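Local coordinates for Sodium/calcium exchanger membrane region domain-containing protein (Archaeoglobus fulgidus, PDB 4KPP) that probably moves calcium ions across the membrane in exchange for protons, as a helical transporter of the sodium/calcium exchanger family, at residues A[66-71]-A[174-179]; A[117-122]-A[264-269]; A[82-87]-A[94-99]. All blocks are in the same frame, centred on the assembly; numbering follows the deposited sequence.

Contact 1 of 3, residues A[66-71]-A[174-179]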
ATOM      1  N   SER A  66       0.898 -15.100   6.577  1.00 37.74           N
ATOM      2  CA  SER A  66      -0.357 -14.523   7.038  1.00 34.44           C
ATOM      3  C   SER A  66      -0.939 -13.615   5.964  1.00 34.69           C
ATOM      4  O   SER A  66      -0.241 -13.204   5.039  1.00 31.01           O
ATOM      5  CB  SER A  66      -0.131 -13.712   8.309  1.00 29.81           C
ATOM      6  OG  SER A  66       0.625 -12.549   8.023  1.00 30.82           O
ATOM      7  N   LEU A  67      -2.222 -13.298   6.099  1.00 37.35           N
ATOM      8  CA  LEU A  67      -2.898 -12.421   5.153  1.00 38.31           C
ATOM      9  C   LEU A  67      -2.245 -11.042   5.152  1.00 37.71           C
ATOM     10  O   LEU A  67      -2.224 -10.354   4.133  1.00 39.74           O
ATOM     11  CB  LEU A  67      -4.391 -12.319   5.492  1.00 36.13           C
ATOM     12  CG  LEU A  67      -5.350 -11.822   4.406  1.00 35.91           C
ATOM     13  CD1 LEU A  67      -6.729 -12.422   4.615  1.00 36.87           C
ATOM     14  CD2 LEU A  67      -5.431 -10.299   4.382  1.00 36.59           C
ATOM     15  N   ALA A  68      -1.707 -10.646   6.301  1.00 34.76           N
ATOM     16  CA  ALA A  68      -1.029  -9.364   6.426  1.00 29.81           C
ATOM     17  C   ALA A  68       0.238  -9.342   5.579  1.00 26.66           C
ATOM     18  O   ALA A  68       0.524  -8.356   4.901  1.00 27.60           O
ATOM     19  CB  ALA A  68      -0.706  -9.076   7.887  1.00 27.48           C
ATOM     20  N   ILE A  69       0.990 -10.437   5.617  1.00 27.54           N
ATOM     21  CA  ILE A  69       2.227 -10.547   4.850  1.00 26.20           C
ATOM     22  C   ILE A  69       1.971 -10.557   3.345  1.00 26.59           C
ATOM     23  O   ILE A  69       2.702  -9.920   2.583  1.00 31.12           O
ATOM     24  CB  ILE A  69       3.065 -11.781   5.283  1.00 49.53           C
ATOM     25  CG1 ILE A  69       4.003 -11.400   6.430  1.00 50.99           C
ATOM     26  CG2 ILE A  69       3.877 -12.335   4.123  1.00 48.92           C
ATOM     27  CD1 ILE A  69       4.989 -12.488   6.805  1.00 54.92           C
ATOM     28  N   VAL A  70       0.926 -11.258   2.915  1.00 25.52           N
ATOM     29  CA  VAL A  70       0.591 -11.281   1.495  1.00 27.63           C
ATOM     30  C   VAL A  70       0.067  -9.918   1.047  1.00 26.34           C
ATOM     31  O   VAL A  70       0.164  -9.569  -0.125  1.00 27.54           O
ATOM     32  CB  VAL A  70      -0.416 -12.403   1.130  1.00 48.51           C
ATOM     33  CG1 VAL A  70      -0.034 -13.708   1.812  1.00 49.33           C
ATOM     34  CG2 VAL A  70      -1.836 -12.002   1.487  1.00 51.04           C
ATOM     35  N   ALA A  71      -0.472  -9.146   1.987  1.00 26.67           N
ATOM     36  CA  ALA A  71      -0.940  -7.797   1.692  1.00 24.54           C
ATOM     37  C   ALA A  71       0.248  -6.848   1.554  1.00 27.42           C
ATOM     38  O   ALA A  71       0.176  -5.847   0.844  1.00 31.88           O
ATOM     39  CB  ALA A  71      -1.895  -7.313   2.768  1.00 24.21           C
ATOM     40  N   ALA A 174       5.881  -4.954  13.188  1.00 26.94           N
ATOM     41  CA  ALA A 174       6.418  -6.244  13.620  1.00 29.95           C
ATOM     42  C   ALA A 174       5.498  -6.925  14.633  1.00 30.23           C
ATOM     43  O   ALA A 174       5.223  -8.122  14.529  1.00 28.51           O
ATOM     44  CB  ALA A 174       7.812  -6.072  14.199  1.00 32.46           C
ATOM     45  N   ILE A 175       5.028  -6.152  15.608  1.00 31.44           N
ATOM     46  CA  ILE A 175       4.080  -6.646  16.604  1.00 31.00           C
ATOM     47  C   ILE A 175       2.758  -7.023  15.939  1.00 32.48           C
ATOM     48  O   ILE A 175       2.152  -8.046  16.265  1.00 31.89           O
ATOM     49  CB  ILE A 175       3.823  -5.592  17.701  1.00 35.77           C
ATOM     50  CG1 ILE A 175       5.098  -5.340  18.508  1.00 39.19           C
ATOM     51  CG2 ILE A 175       2.694  -6.029  18.625  1.00 36.07           C
ATOM     52  CD1 ILE A 175       4.925  -4.323  19.618  1.00 41.34           C
ATOM     53  N   TYR A 176       2.321  -6.188  15.000  1.00 33.41           N
ATOM     54  CA  TYR A 176       1.102  -6.451  14.243  1.00 31.96           C
ATOM     55  C   TYR A 176       1.187  -7.763  13.469  1.00 29.71           C
ATOM     56  O   TYR A 176       0.257  -8.566  13.492  1.00 30.62           O
ATOM     57  CB  TYR A 176       0.804  -5.295  13.291  1.00 31.25           C
ATOM     58  CG  TYR A 176      -0.209  -5.630  12.223  1.00 29.97           C
ATOM     59  CD1 TYR A 176      -1.536  -5.876  12.549  1.00 28.51           C
ATOM     60  CD2 TYR A 176       0.161  -5.692  10.885  1.00 26.61           C
ATOM     61  CE1 TYR A 176      -2.468  -6.183  11.574  1.00 25.05           C
ATOM     62  CE2 TYR A 176      -0.762  -5.996   9.904  1.00 23.78           C
ATOM     63  CZ  TYR A 176      -2.075  -6.240  10.254  1.00 22.96           C
ATOM     64  OH  TYR A 176      -3.000  -6.543   9.280  1.00 22.83           O
ATOM     65  N   ILE A 177       2.305  -7.968  12.785  1.00 31.79           N
ATOM     66  CA  ILE A 177       2.541  -9.208  12.058  1.00 35.62           C
ATOM     67  C   ILE A 177       2.520 -10.406  12.999  1.00 41.53           C
ATOM     68  O   ILE A 177       1.855 -11.407  12.729  1.00 47.26           O
ATOM     69  CB  ILE A 177       3.885  -9.165  11.306  1.00 38.26           C
ATOM     70  CG1 ILE A 177       3.765  -8.265  10.078  1.00 37.60           C
ATOM     71  CG2 ILE A 177       4.316 -10.562  10.888  1.00 38.08           C
ATOM     72  CD1 ILE A 177       2.645  -8.672   9.142  1.00 38.65           C
ATOM     73  N   TYR A 178       3.245 -10.289  14.107  1.00 41.83           N
ATOM     74  CA  TYR A 178       3.314 -11.345  15.114  1.00 41.29           C
ATOM     75  C   TYR A 178       1.934 -11.744  15.634  1.00 40.46           C
ATOM     76  O   TYR A 178       1.647 -12.927  15.810  1.00 42.61           O
ATOM     77  CB  TYR A 178       4.212 -10.912  16.275  1.00 41.84           C
ATOM     78  CG  TYR A 178       4.153 -11.831  17.474  1.00 48.90           C
ATOM     79  CD1 TYR A 178       4.778 -13.072  17.456  1.00 52.25           C
ATOM     80  CD2 TYR A 178       3.474 -11.454  18.627  1.00 51.59           C
ATOM     81  CE1 TYR A 178       4.726 -13.914  18.553  1.00 55.41           C
ATOM     82  CE2 TYR A 178       3.418 -12.289  19.727  1.00 54.09           C
ATOM     83  CZ  TYR A 178       4.045 -13.517  19.685  1.00 57.01           C
ATOM     84  OH  TYR A 178       3.986 -14.348  20.783  1.00 59.24           O
ATOM     85  N   LEU A 179       1.083 -10.751  15.873  1.00 41.22           N
ATOM     86  CA  LEU A 179      -0.267 -11.002  16.367  1.00 43.03           C
ATOM     87  C   LEU A 179      -1.182 -11.518  15.262  1.00 46.37           C
ATOM     88  O   LEU A 179      -2.193 -12.166  15.536  1.00 49.14           O
ATOM     89  CB  LEU A 179      -0.860  -9.734  16.982  1.00 38.58           C
ATOM     90  CG  LEU A 179      -0.236  -9.244  18.287  1.00 36.95           C
ATOM     91  CD1 LEU A 179      -0.986  -8.027  18.800  1.00 35.28           C
ATOM     92  CD2 LEU A 179      -0.220 -10.352  19.332  1.00 36.10           C
TER
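In the first turn of helix 67-73, A68 packs on I177 and Y176 of helix 163-182, and I69 on I177. S66, at the N-cap ahead of L67, holds that turn: its OG accepts from I69 N, a capping bond, with I69 N to S66 OG 3.2 Å and a fairly straight N-H...O angle of 157°. Past the cap, A68 points its lone methyl at the other helix and meets two residues at once. A68 CB touches I177 CD1 at 3.6 Å and also comes obliquely up to the Y176 ring, where A68 CB lies 3.7 Å from Y176 CE2 and stays close through CZ to the hydroxyl oxygen. The phenol is held by more than packing, since its buried OH hydrogen-bonds to E141 and S280. One residue on, I69 uses its CG1, 4.1 Å from I177 CD1, and the two isoleucine side chains cross at about a right angle. The end of I177 is bent out of the extended form (chi2 -56°), which puts its CD1 where both A68 and I69 can reach it. The backbones come nearest at A68 CA and I177 CA, 6.7 Å apart, and the local helix axes pass at 9.9 Å, their directions 132° apart. This is an apolar helix crossing built round a small residue: the serine-capped start of a short helix packs against a longer one within the transmembrane bundle of the exchanger family, away from the calcium site.

Contact 2 of 3, residues A[117-122]-A[264-269]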
ATOM      1  N   SER A 117     -12.776   3.379  -1.394  1.00 31.60           N
ATOM      2  CA  SER A 117     -14.051   3.887  -1.885  1.00 32.92           C
ATOM      3  C   SER A 117     -14.492   3.164  -3.154  1.00 33.13           C
ATOM      4  O   SER A 117     -15.643   2.745  -3.265  1.00 32.39           O
ATOM      5  CB  SER A 117     -13.974   5.394  -2.135  1.00 32.83           C
ATOM      6  OG  SER A 117     -13.137   5.680  -3.239  1.00 35.76           O
ATOM      7  N   LEU A 118     -13.570   3.025  -4.104  1.00 33.94           N
ATOM      8  CA  LEU A 118     -13.848   2.362  -5.376  1.00 36.78           C
ATOM      9  C   LEU A 118     -14.314   0.930  -5.142  1.00 35.71           C
ATOM     10  O   LEU A 118     -15.378   0.529  -5.618  1.00 36.31           O
ATOM     11  CB  LEU A 118     -12.594   2.368  -6.255  1.00 39.18           C
ATOM     12  CG  LEU A 118     -12.651   2.147  -7.773  1.00 48.18           C
ATOM     13  CD1 LEU A 118     -11.742   0.989  -8.172  1.00 51.81           C
ATOM     14  CD2 LEU A 118     -14.070   1.941  -8.303  1.00 49.72           C
ATOM     15  N   VAL A 119     -13.513   0.170  -4.403  1.00 33.07           N
ATOM     16  CA  VAL A 119     -13.828  -1.223  -4.112  1.00 31.14           C
ATOM     17  C   VAL A 119     -15.180  -1.355  -3.412  1.00 32.75           C
ATOM     18  O   VAL A 119     -15.965  -2.250  -3.727  1.00 33.44           O
ATOM     19  CB  VAL A 119     -12.711  -1.887  -3.279  1.00 27.20           C
ATOM     20  CG1 VAL A 119     -13.143  -3.255  -2.780  1.00 26.65           C
ATOM     21  CG2 VAL A 119     -11.441  -2.002  -4.110  1.00 27.35           C
ATOM     22  N   ALA A 120     -15.455  -0.447  -2.481  1.00 30.80           N
ATOM     23  CA  ALA A 120     -16.737  -0.444  -1.782  1.00 31.77           C
ATOM     24  C   ALA A 120     -17.895  -0.174  -2.742  1.00 30.98           C
ATOM     25  O   ALA A 120     -18.927  -0.839  -2.675  1.00 32.80           O
ATOM     26  CB  ALA A 120     -16.730   0.572  -0.645  1.00 30.74           C
ATOM     27  N   PHE A 121     -17.717   0.797  -3.635  1.00 33.70           N
ATOM     28  CA  PHE A 121     -18.748   1.141  -4.620  1.00 43.43           C
ATOM     29  C   PHE A 121     -19.062  -0.008  -5.573  1.00 43.28           C
ATOM     30  O   PHE A 121     -20.223  -0.259  -5.894  1.00 43.69           O
ATOM     31  CB  PHE A 121     -18.344   2.380  -5.424  1.00 51.09           C
ATOM     32  CG  PHE A 121     -18.638   3.675  -4.727  1.00 59.57           C
ATOM     33  CD1 PHE A 121     -19.789   3.826  -3.969  1.00 62.16           C
ATOM     34  CD2 PHE A 121     -17.761   4.744  -4.825  1.00 62.44           C
ATOM     35  CE1 PHE A 121     -20.063   5.020  -3.324  1.00 62.89           C
ATOM     36  CE2 PHE A 121     -18.027   5.940  -4.182  1.00 63.15           C
ATOM     37  CZ  PHE A 121     -19.178   6.078  -3.431  1.00 62.49           C
ATOM     38  N   ILE A 122     -18.022  -0.699  -6.029  1.00 40.60           N
ATOM     39  CA  ILE A 122     -18.197  -1.838  -6.921  1.00 39.94           C
ATOM     40  C   ILE A 122     -18.902  -2.971  -6.185  1.00 43.69           C
ATOM     41  O   ILE A 122     -19.764  -3.648  -6.746  1.00 45.44           O
ATOM     42  CB  ILE A 122     -16.849  -2.322  -7.483  1.00 38.42           C
ATOM     43  CG1 ILE A 122     -16.219  -1.225  -8.346  1.00 37.82           C
ATOM     44  CG2 ILE A 122     -17.024  -3.603  -8.287  1.00 39.17           C
ATOM     45  CD1 ILE A 122     -14.901  -1.618  -8.966  1.00 37.40           C
ATOM     46  N   TYR A 264     -11.244  -8.124  -8.553  1.00 39.11           N
ATOM     47  CA  TYR A 264     -11.463  -9.498  -8.996  1.00 43.23           C
ATOM     48  C   TYR A 264     -12.148 -10.326  -7.913  1.00 42.27           C
ATOM     49  O   TYR A 264     -13.088 -11.072  -8.190  1.00 41.12           O
ATOM     50  CB  TYR A 264     -10.134 -10.146  -9.398  1.00 48.83           C
ATOM     51  CG  TYR A 264     -10.202 -11.645  -9.604  1.00 57.44           C
ATOM     52  CD1 TYR A 264     -10.655 -12.183 -10.804  1.00 60.67           C
ATOM     53  CD2 TYR A 264      -9.800 -12.523  -8.604  1.00 60.83           C
ATOM     54  CE1 TYR A 264     -10.714 -13.552 -10.997  1.00 64.48           C
ATOM     55  CE2 TYR A 264      -9.856 -13.894  -8.788  1.00 63.84           C
ATOM     56  CZ  TYR A 264     -10.313 -14.403  -9.986  1.00 67.75           C
ATOM     57  OH  TYR A 264     -10.369 -15.767 -10.170  1.00 73.99           O
ATOM     58  N   PHE A 265     -11.670 -10.184  -6.680  1.00 42.05           N
ATOM     59  CA  PHE A 265     -12.218 -10.922  -5.549  1.00 41.12           C
ATOM     60  C   PHE A 265     -13.617 -10.446  -5.162  1.00 40.02           C
ATOM     61  O   PHE A 265     -14.403 -11.210  -4.608  1.00 39.69           O
ATOM     62  CB  PHE A 265     -11.277 -10.839  -4.346  1.00 43.18           C
ATOM     63  CG  PHE A 265     -10.194 -11.880  -4.353  1.00 48.31           C
ATOM     64  CD1 PHE A 265     -10.439 -13.151  -4.853  1.00 52.53           C
ATOM     65  CD2 PHE A 265      -8.929 -11.590  -3.864  1.00 45.66           C
ATOM     66  CE1 PHE A 265      -9.442 -14.114  -4.861  1.00 53.39           C
ATOM     67  CE2 PHE A 265      -7.930 -12.548  -3.869  1.00 45.48           C
ATOM     68  CZ  PHE A 265      -8.185 -13.810  -4.368  1.00 49.71           C
ATOM     69  N   VAL A 266     -13.922  -9.185  -5.450  1.00 36.89           N
ATOM     70  CA  VAL A 266     -15.261  -8.659  -5.206  1.00 39.86           C
ATOM     71  C   VAL A 266     -16.280  -9.318  -6.134  1.00 43.85           C
ATOM     72  O   VAL A 266     -17.331  -9.773  -5.690  1.00 42.49           O
ATOM     73  CB  VAL A 266     -15.314  -7.127  -5.377  1.00 39.82           C
ATOM     74  CG1 VAL A 266     -16.756  -6.644  -5.445  1.00 40.60           C
ATOM     75  CG2 VAL A 266     -14.573  -6.442  -4.242  1.00 39.84           C
ATOM     76  N   ARG A 267     -15.955  -9.379  -7.420  1.00 51.93           N
ATOM     77  CA  ARG A 267     -16.851  -9.975  -8.406  1.00 59.59           C
ATOM     78  C   ARG A 267     -17.036 -11.480  -8.193  1.00 61.99           C
ATOM     79  O   ARG A 267     -18.020 -12.062  -8.652  1.00 66.37           O
ATOM     80  CB  ARG A 267     -16.358  -9.692  -9.828  1.00 65.00           C
ATOM     81  CG  ARG A 267     -16.371  -8.221 -10.221  1.00 70.91           C
ATOM     82  CD  ARG A 267     -16.096  -8.062 -11.712  1.00 79.81           C
ATOM     83  NE  ARG A 267     -15.984  -6.661 -12.112  1.00 85.61           N
ATOM     84  CZ  ARG A 267     -15.780  -6.254 -13.362  1.00 89.05           C
ATOM     85  NH1 ARG A 267     -15.668  -7.141 -14.342  1.00 89.69           N
ATOM     86  NH2 ARG A 267     -15.691  -4.958 -13.632  1.00 89.72           N
ATOM     87  N   ARG A 268     -16.090 -12.103  -7.498  1.00 58.60           N
ATOM     88  CA  ARG A 268     -16.215 -13.509  -7.131  1.00 56.63           C
ATOM     89  C   ARG A 268     -16.875 -13.647  -5.760  1.00 56.16           C
ATOM     90  O   ARG A 268     -16.785 -14.696  -5.119  1.00 60.12           O
ATOM     91  CB  ARG A 268     -14.848 -14.197  -7.141  1.00 56.61           C
ATOM     92  CG  ARG A 268     -14.226 -14.326  -8.523  1.00 58.41           C
ATOM     93  N   PHE A 269     -17.529 -12.572  -5.323  1.00 50.75           N
ATOM     94  CA  PHE A 269     -18.294 -12.548  -4.075  1.00 49.59           C
ATOM     95  C   PHE A 269     -17.446 -12.779  -2.823  1.00 50.28           C
ATOM     96  O   PHE A 269     -17.877 -13.446  -1.881  1.00 54.13           O
ATOM     97  CB  PHE A 269     -19.464 -13.539  -4.135  1.00 47.49           C
ATOM     98  CG  PHE A 269     -20.420 -13.273  -5.263  1.00 46.21           C
ATOM     99  CD1 PHE A 269     -21.524 -12.463  -5.072  1.00 48.62           C
ATOM    100  CD2 PHE A 269     -20.207 -13.823  -6.513  1.00 46.66           C
ATOM    101  CE1 PHE A 269     -22.403 -12.212  -6.105  1.00 51.54           C
ATOM    102  CE2 PHE A 269     -21.082 -13.576  -7.553  1.00 49.12           C
ATOM    103  CZ  PHE A 269     -22.183 -12.770  -7.348  1.00 51.85           C
TER
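V119, I122 and V266 make this contact with aliphatic branches, and no ring takes part; the flat group to note is the Y264 ring, on the far side of its helix, with R268 CG 4.2 Å above one face and offset toward the rim. The R268 side chain is not modelled beyond that carbon. Across the interface V266 aims its isopropyl group at the other helix and gives each methyl a partner of its own. V266 CG2 meets V119 CG1 at 3.8 Å, the closer pair, while V266 CG1 reaches I122 CG2 at 4.2 Å. On V266, CG1 is anti to the backbone N (chi1 167°), and this spreads the two methyls over residues one turn apart on helix 96-127. The helix carrying V266 ends just beyond it in a Schellman motif: F269, with positive phi, turns back so that F269 N bonds V266 O at 2.8 Å. Around the pair, V119 also packs on L259, A262 and I263 farther up helix 242-267, and on S274, M275 and L278 of helix 271-285. V266 touches S274 too, which makes a three-helix junction, while A120 and F121 turn instead to helix 338-353.

Contact 3 of 3, residues A[82-87]-A[94-99]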
ATOM      1  N   ASP A  82       9.202   4.179  -3.575  1.00 23.39           N
ATOM      2  CA  ASP A  82       9.403   5.118  -2.480  1.00 20.79           C
ATOM      3  C   ASP A  82      10.792   4.931  -1.882  1.00 21.85           C
ATOM      4  O   ASP A  82      11.429   5.892  -1.449  1.00 21.44           O
ATOM      5  CB  ASP A  82       8.341   4.931  -1.400  1.00 20.97           C
ATOM      6  CG  ASP A  82       8.156   6.170  -0.547  1.00 24.51           C
ATOM      7  OD1 ASP A  82       8.899   7.157  -0.750  1.00 21.34           O
ATOM      8  OD2 ASP A  82       7.270   6.155   0.334  1.00 24.57           O
ATOM      9  N   GLY A  83      11.254   3.684  -1.869  1.00 23.87           N
ATOM     10  CA  GLY A  83      12.590   3.366  -1.404  1.00 21.53           C
ATOM     11  C   GLY A  83      13.656   4.006  -2.272  1.00 23.48           C
ATOM     12  O   GLY A  83      14.686   4.454  -1.765  1.00 27.05           O
ATOM     13  N   TYR A  84      13.412   4.050  -3.579  1.00 20.74           N
ATOM     14  CA  TYR A  84      14.346   4.690  -4.498  1.00 23.87           C
ATOM     15  C   TYR A  84      14.477   6.175  -4.194  1.00 19.40           C
ATOM     16  O   TYR A  84      15.577   6.717  -4.175  1.00 24.07           O
ATOM     17  CB  TYR A  84      13.918   4.495  -5.959  1.00 27.09           C
ATOM     18  CG  TYR A  84      14.709   5.354  -6.925  1.00 30.93           C
ATOM     19  CD1 TYR A  84      15.985   4.982  -7.330  1.00 31.84           C
ATOM     20  CD2 TYR A  84      14.187   6.543  -7.422  1.00 30.59           C
ATOM     21  CE1 TYR A  84      16.717   5.766  -8.203  1.00 27.94           C
ATOM     22  CE2 TYR A  84      14.913   7.334  -8.293  1.00 29.32           C
ATOM     23  CZ  TYR A  84      16.175   6.939  -8.680  1.00 30.48           C
ATOM     24  OH  TYR A  84      16.901   7.721  -9.546  1.00 33.23           O
ATOM     25  N   PHE A  85      13.340   6.827  -3.975  1.00 21.56           N
ATOM     26  CA  PHE A  85      13.310   8.242  -3.616  1.00 24.27           C
ATOM     27  C   PHE A  85      14.060   8.504  -2.313  1.00 22.25           C
ATOM     28  O   PHE A  85      14.782   9.491  -2.191  1.00 24.93           O
ATOM     29  CB  PHE A  85      11.865   8.720  -3.466  1.00 23.48           C
ATOM     30  CG  PHE A  85      11.131   8.857  -4.765  1.00 20.65           C
ATOM     31  CD1 PHE A  85      11.784   9.304  -5.897  1.00 19.10           C
ATOM     32  CD2 PHE A  85       9.785   8.542  -4.851  1.00 22.90           C
ATOM     33  CE1 PHE A  85      11.116   9.438  -7.089  1.00 20.03           C
ATOM     34  CE2 PHE A  85       9.107   8.671  -6.046  1.00 22.90           C
ATOM     35  CZ  PHE A  85       9.774   9.120  -7.166  1.00 24.05           C
ATOM     36  N   ALA A  86      13.878   7.625  -1.335  1.00 23.27           N
ATOM     37  CA  ALA A  86      14.573   7.767  -0.062  1.00 22.70           C
ATOM     38  C   ALA A  86      16.078   7.532  -0.218  1.00 26.23           C
ATOM     39  O   ALA A  86      16.884   8.192   0.436  1.00 28.17           O
ATOM     40  CB  ALA A  86      13.977   6.832   0.987  1.00 17.17           C
ATOM     41  N   TRP A  87      16.452   6.595  -1.088  1.00 25.10           N
ATOM     42  CA  TRP A  87      17.865   6.332  -1.347  1.00 26.76           C
ATOM     43  C   TRP A  87      18.540   7.545  -1.975  1.00 27.69           C
ATOM     44  O   TRP A  87      19.613   7.965  -1.538  1.00 28.11           O
ATOM     45  CB  TRP A  87      18.056   5.104  -2.244  1.00 29.04           C
ATOM     46  CG  TRP A  87      19.508   4.768  -2.468  1.00 34.82           C
ATOM     47  CD1 TRP A  87      20.333   5.283  -3.431  1.00 37.79           C
ATOM     48  CD2 TRP A  87      20.308   3.859  -1.704  1.00 37.80           C
ATOM     49  NE1 TRP A  87      21.591   4.746  -3.315  1.00 39.50           N
ATOM     50  CE2 TRP A  87      21.604   3.869  -2.263  1.00 38.31           C
ATOM     51  CE3 TRP A  87      20.055   3.034  -0.603  1.00 38.62           C
ATOM     52  CZ2 TRP A  87      22.641   3.085  -1.757  1.00 39.69           C
ATOM     53  CZ3 TRP A  87      21.087   2.257  -0.104  1.00 39.29           C
ATOM     54  CH2 TRP A  87      22.362   2.289  -0.679  1.00 41.17           C
ATOM     55  N   GLY A  94      18.713  17.152  -2.237  1.00 38.50           N
ATOM     56  CA  GLY A  94      17.909  17.968  -3.125  1.00 37.15           C
ATOM     57  C   GLY A  94      16.431  17.654  -3.008  1.00 36.23           C
ATOM     58  O   GLY A  94      15.925  17.414  -1.912  1.00 36.61           O
ATOM     59  N   GLU A  95      15.746  17.640  -4.147  1.00 34.21           N
ATOM     60  CA  GLU A  95      14.299  17.468  -4.179  1.00 29.40           C
ATOM     61  C   GLU A  95      13.846  16.080  -3.733  1.00 26.34           C
ATOM     62  O   GLU A  95      12.692  15.892  -3.355  1.00 22.75           O
ATOM     63  CB  GLU A  95      13.760  17.777  -5.577  1.00 31.70           C
ATOM     64  CG  GLU A  95      13.854  19.242  -5.961  1.00 34.96           C
ATOM     65  CD  GLU A  95      13.090  20.138  -5.004  1.00 41.08           C
ATOM     66  OE1 GLU A  95      11.848  20.023  -4.942  1.00 39.12           O
ATOM     67  OE2 GLU A  95      13.732  20.952  -4.308  1.00 44.76           O
ATOM     68  N   TYR A  96      14.758  15.113  -3.772  1.00 25.83           N
ATOM     69  CA  TYR A  96      14.426  13.740  -3.401  1.00 21.00           C
ATOM     70  C   TYR A  96      14.021  13.618  -1.929  1.00 24.71           C
ATOM     71  O   TYR A  96      13.334  12.667  -1.545  1.00 23.44           O
ATOM     72  CB  TYR A  96      15.583  12.792  -3.734  1.00 24.96           C
ATOM     73  CG  TYR A  96      15.828  12.622  -5.223  1.00 25.40           C
ATOM     74  CD1 TYR A  96      14.950  11.888  -6.013  1.00 25.69           C
ATOM     75  CD2 TYR A  96      16.939  13.189  -5.835  1.00 25.83           C
ATOM     76  CE1 TYR A  96      15.164  11.729  -7.369  1.00 23.26           C
ATOM     77  CE2 TYR A  96      17.165  13.032  -7.195  1.00 29.90           C
ATOM     78  CZ  TYR A  96      16.273  12.298  -7.956  1.00 29.60           C
ATOM     79  OH  TYR A  96      16.485  12.134  -9.306  1.00 34.52           O
ATOM     80  N   VAL A  97      14.442  14.583  -1.115  1.00 25.92           N
ATOM     81  CA  VAL A  97      14.041  14.644   0.286  1.00 25.14           C
ATOM     82  C   VAL A  97      12.527  14.808   0.418  1.00 23.88           C
ATOM     83  O   VAL A  97      11.882  14.124   1.214  1.00 22.70           O
ATOM     84  CB  VAL A  97      14.735  15.808   1.023  1.00 29.09           C
ATOM     85  CG1 VAL A  97      14.243  15.896   2.458  1.00 24.57           C
ATOM     86  CG2 VAL A  97      16.256  15.650   0.976  1.00 30.60           C
ATOM     87  N   HIS A  98      11.966  15.721  -0.369  1.00 28.00           N
ATOM     88  CA  HIS A  98      10.529  15.958  -0.349  1.00 25.34           C
ATOM     89  C   HIS A  98       9.784  14.823  -1.040  1.00 23.76           C
ATOM     90  O   HIS A  98       8.706  14.431  -0.601  1.00 28.24           O
ATOM     91  CB  HIS A  98      10.181  17.287  -1.025  1.00 27.23           C
ATOM     92  CG  HIS A  98      11.078  18.420  -0.636  1.00 29.82           C
ATOM     93  ND1 HIS A  98      11.146  18.910   0.651  1.00 29.76           N
ATOM     94  CD2 HIS A  98      11.941  19.163  -1.366  1.00 29.51           C
ATOM     95  CE1 HIS A  98      12.016  19.902   0.696  1.00 27.87           C
ATOM     96  NE2 HIS A  98      12.514  20.077  -0.516  1.00 26.83           N
ATOM     97  N   TYR A  99      10.362  14.302  -2.121  1.00 24.19           N
ATOM     98  CA  TYR A  99       9.708  13.261  -2.914  1.00 27.45           C
ATOM     99  C   TYR A  99       9.421  11.999  -2.101  1.00 26.70           C
ATOM    100  O   TYR A  99       8.392  11.352  -2.294  1.00 25.92           O
ATOM    101  CB  TYR A  99      10.537  12.907  -4.153  1.00 28.52           C
ATOM    102  CG  TYR A  99      10.645  14.016  -5.183  1.00 29.84           C
ATOM    103  CD1 TYR A  99       9.804  15.126  -5.144  1.00 28.56           C
ATOM    104  CD2 TYR A  99      11.586  13.947  -6.204  1.00 29.21           C
ATOM    105  CE1 TYR A  99       9.909  16.138  -6.090  1.00 26.24           C
ATOM    106  CE2 TYR A  99      11.696  14.951  -7.153  1.00 27.63           C
ATOM    107  CZ  TYR A  99      10.857  16.043  -7.093  1.00 25.46           C
ATOM    108  OH  TYR A  99      10.972  17.037  -8.040  1.00 26.98           O
TER
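The F85 ring packs against both Y96 and Y99, and meets each differently. Toward Y96 the two side chains cross at about a right angle: F85 CD1 comes to the edge of the tyrosine ring, near its plane, 4.1 Å from Y96 CD1. Y99 instead sets its CB over one face of the F85 ring, 4.1 Å from F85 CG and offset toward the rim. Y99 then carries its own ring away, its CG anti to the carbonyl carbon (chi1 -67°), to an edge-to-face meeting with F243. V246 of helix 242-267 also packs on F85 and Y99. Farther out, the rings of Y84 and Y96 approach obliquely with Y84 CE2 4.5 Å from Y96 CE1, and Y96 OH makes a weak hydrogen bond to E229. The backbones also draw close, with F85 CA and Y96 CA 5.6 Å apart. An alanine in place of F85 is likely to open a gap between the two helices, leaving the Y96 edge and the Y99 CB without the ring they pack on. The whole is an aromatic-lined helical hairpin: helix 76-91 turns back through a few residues into helix 96-127, with F85 and Y96 packed between the two helices.

How the contacts relate
None of the three contacts touches another. Contacts 1 and 2 are nearest, with closest atoms about 8 Å and centres 23 Å apart, and helix 271-285 packs on both. Contact 3 lies about 14 Å from contact 1 and 20 Å from contact 2, nearest atoms in each case. Helix 96-127 carries contact 3 at its start and contact 2 toward its end, on opposite sides of the chain's centre. Along the chain contact 3 is nested within contact 1, whereas contacts 1 and 2 interlock. All are away from the calcium site of I330, D333, K335 and E340; the side chain of Y176 in contact 1 is about 12 Å from a bound monoolein lipid.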